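Local coordinates for UPF0403 protein yphP (Bacillus subtilis, PDB 3FHK) that acts as a dithiol bacilliredoxin of the thioredoxin superfamily, removing bacillithiol from mixed disulfides on oxidised proteins, and has disulfide isomerase activity, at residues 46-56 / 106-115. The protein carries 2 engineered substitutions. Sequence-based numbering, arbitrary orientation.
Sequences GTTLVVVNSVC and SSPSMALLKG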
# COMPACT_ATOMS: atom_id res chain seq x y z
N GLY A 46 -18.57 39.64 -16.20
CA GLY A 46 -18.04 39.39 -17.52
C GLY A 46 -17.96 37.90 -17.77
O GLY A 46 -18.75 37.13 -17.23
N THR A 47 -17.00 37.49 -18.60
CA THR A 47 -16.91 36.08 -18.96
C THR A 47 -15.93 35.30 -18.11
O THR A 47 -14.90 35.83 -17.65
CB THR A 47 -16.60 35.88 -20.45
OG1 THR A 47 -15.36 36.52 -20.80
CG2 THR A 47 -17.75 36.45 -21.30
N THR A 48 -16.26 34.03 -17.90
CA THR A 48 -15.43 33.13 -17.13
C THR A 48 -15.31 31.78 -17.80
O THR A 48 -16.30 31.22 -18.26
CB THR A 48 -15.97 32.93 -15.71
OG1 THR A 48 -15.82 34.15 -14.96
CG2 THR A 48 -15.21 31.80 -15.00
N LEU A 49 -14.08 31.27 -17.87
CA LEU A 49 -13.85 29.88 -18.21
C LEU A 49 -13.66 29.09 -16.93
O LEU A 49 -12.74 29.36 -16.15
CB LEU A 49 -12.63 29.70 -19.12
CG LEU A 49 -12.35 28.24 -19.47
CD1 LEU A 49 -13.52 27.68 -20.24
CD2 LEU A 49 -11.04 28.05 -20.25
N VAL A 50 -14.54 28.14 -16.70
CA VAL A 50 -14.44 27.25 -15.57
C VAL A 50 -13.94 25.93 -16.11
O VAL A 50 -14.47 25.40 -17.10
CB VAL A 50 -15.82 27.06 -14.88
CG1 VAL A 50 -15.74 26.01 -13.77
CG2 VAL A 50 -16.36 28.40 -14.34
N VAL A 51 -12.90 25.40 -15.48
CA VAL A 51 -12.43 24.07 -15.83
C VAL A 51 -12.69 23.14 -14.67
O VAL A 51 -12.24 23.38 -13.54
CB VAL A 51 -10.94 24.05 -16.18
CG1 VAL A 51 -10.47 22.61 -16.44
CG2 VAL A 51 -10.68 24.93 -17.40
N VAL A 52 -13.45 22.09 -14.93
CA VAL A 52 -13.61 21.04 -13.95
C VAL A 52 -12.52 20.02 -14.16
O VAL A 52 -12.56 19.22 -15.11
CB VAL A 52 -14.98 20.39 -14.04
CG1 VAL A 52 -15.06 19.21 -13.08
CG2 VAL A 52 -16.05 21.42 -13.73
N ASN A 53 -11.53 20.08 -13.28
CA ASN A 53 -10.31 19.30 -13.42
C ASN A 53 -10.54 17.87 -12.95
O ASN A 53 -11.57 17.57 -12.35
CB ASN A 53 -9.18 19.98 -12.64
CG ASN A 53 -7.80 19.61 -13.16
OD1 ASN A 53 -7.67 18.86 -14.13
ND2 ASN A 53 -6.77 20.13 -12.50
N SER A 54 -9.57 16.99 -13.23
CA SER A 54 -9.70 15.57 -12.93
C SER A 54 -8.34 14.88 -13.03
O SER A 54 -7.45 15.38 -13.70
CB SER A 54 -10.70 14.91 -13.89
OG SER A 54 -10.55 13.49 -13.92
N VAL A 55 -8.19 13.72 -12.39
CA VAL A 55 -6.93 12.97 -12.41
C VAL A 55 -6.73 12.12 -13.67
O VAL A 55 -5.62 11.71 -13.99
CB VAL A 55 -6.84 12.05 -11.17
CG1 VAL A 55 -5.56 11.24 -11.20
CG2 VAL A 55 -6.88 12.88 -9.90
N CYS A 56 -7.82 11.85 -14.39
CA CYS A 56 -7.76 10.89 -15.48
C CYS A 56 -6.89 11.37 -16.65
O CYS A 56 -6.61 12.55 -16.79
CB CYS A 56 -9.16 10.56 -15.96
SG CYS A 56 -10.00 12.04 -16.50
N SER A 106 -19.88 15.73 -15.11
CA SER A 106 -18.85 14.94 -15.77
C SER A 106 -17.49 15.59 -15.54
O SER A 106 -17.40 16.75 -15.15
CB SER A 106 -19.13 14.76 -17.27
OG SER A 106 -18.89 15.95 -18.00
N SER A 107 -16.44 14.84 -15.83
CA SER A 107 -15.09 15.21 -15.42
C SER A 107 -14.08 14.54 -16.36
O SER A 107 -14.13 13.32 -16.55
CB SER A 107 -14.88 14.72 -13.99
OG SER A 107 -13.66 15.18 -13.46
N PRO A 108 -13.17 15.32 -16.97
CA PRO A 108 -13.08 16.77 -16.90
C PRO A 108 -14.22 17.38 -17.71
O PRO A 108 -14.81 16.70 -18.53
CB PRO A 108 -11.76 17.06 -17.62
CG PRO A 108 -11.66 15.92 -18.61
CD PRO A 108 -12.08 14.75 -17.79
N SER A 109 -14.52 18.64 -17.46
CA SER A 109 -15.48 19.34 -18.30
C SER A 109 -15.19 20.83 -18.19
O SER A 109 -14.38 21.24 -17.36
CB SER A 109 -16.93 18.98 -17.90
OG SER A 109 -17.20 19.30 -16.54
N MET A 110 -15.82 21.63 -19.03
CA MET A 110 -15.55 23.06 -19.03
C MET A 110 -16.83 23.87 -19.24
O MET A 110 -17.71 23.47 -20.00
CB MET A 110 -14.52 23.40 -20.11
CG MET A 110 -13.14 22.75 -19.90
SD MET A 110 -11.94 23.16 -21.20
CE MET A 110 -12.13 21.73 -22.25
N ALA A 111 -16.95 25.00 -18.54
CA ALA A 111 -18.03 25.92 -18.81
C ALA A 111 -17.53 27.33 -19.05
O ALA A 111 -16.66 27.83 -18.33
CB ALA A 111 -19.07 25.91 -17.68
N LEU A 112 -18.08 27.96 -20.09
CA LEU A 112 -17.95 29.38 -20.34
C LEU A 112 -19.16 30.07 -19.71
O LEU A 112 -20.31 29.76 -20.06
CB LEU A 112 -17.92 29.66 -21.84
CG LEU A 112 -16.97 30.73 -22.39
CD1 LEU A 112 -17.55 31.40 -23.63
CD2 LEU A 112 -16.60 31.77 -21.35
N LEU A 113 -18.91 30.98 -18.78
CA LEU A 113 -19.97 31.74 -18.11
C LEU A 113 -20.05 33.17 -18.61
O LEU A 113 -19.05 33.76 -19.02
CB LEU A 113 -19.69 31.83 -16.61
CG LEU A 113 -20.01 30.67 -15.68
CD1 LEU A 113 -20.01 29.34 -16.40
CD2 LEU A 113 -19.01 30.68 -14.54
N LYS A 114 -21.26 33.73 -18.56
CA LYS A 114 -21.45 35.17 -18.60
C LYS A 114 -22.13 35.45 -17.27
O LYS A 114 -23.17 34.87 -16.98
CB LYS A 114 -22.36 35.57 -19.76
CG LYS A 114 -22.75 37.04 -19.80
CD LYS A 114 -21.98 37.82 -20.86
CE LYS A 114 -20.57 38.17 -20.40
NZ LYS A 114 -19.82 38.98 -21.40
N GLY A 115 -21.52 36.29 -16.44
CA GLY A 115 -21.90 36.36 -15.04
C GLY A 115 -21.75 34.97 -14.44
O GLY A 115 -20.68 34.35 -14.55
O HOH W 1 -18.09 35.14 -15.16
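V52 and S109 face each other as a hydrogen-bonded pair of the antiparallel strands 47-53 and 109-114. V52 N reaches S109 O at 2.7 Å, and S109 N returns to V52 O. T48 with L113 and V50 with A111 pair likewise; V50 N–A111 O is the straightest bond, 177° at the hydrogen. V52 can be followed outward: CB rests 3.5 Å from S109 OG. CG1, anti to the backbone N (chi1 175°), lies 4.0 Å from S106 O. CG2 stays beside the hydroxyl, 3.7 Å from S109 OG. That hydroxyl is tucked between its own N and carbonyl carbon (chi1 59°), which turns it back to donate to S106 O from above the carbonyl plane. With alanine in place of S109, the S106 carbonyl is likely to lose the hydroxyl's bond, and V52 CB and CG2 their contact with that oxygen. On the same face V50 CG2 meets L113 CD2 at 3.5 Å, and helix 90-97 covers both through M96. L49, V51, M110 and L112 occupy the other face. Where the strands begin and end near G46 and G115, a water donates to both their carbonyl oxygens and accepts from T48 OG1, which also bonds N80. At the opposite end, P108, after its cis peptide bond, sets CD close to SG of the nucleophile C56 in the conformer modelled here, at the N-cap of helix 57-73. A cis-proline beside the redox cysteine motif, here CXC, at the ends of neighbouring strands is the hallmark of the thioredoxin-fold active site.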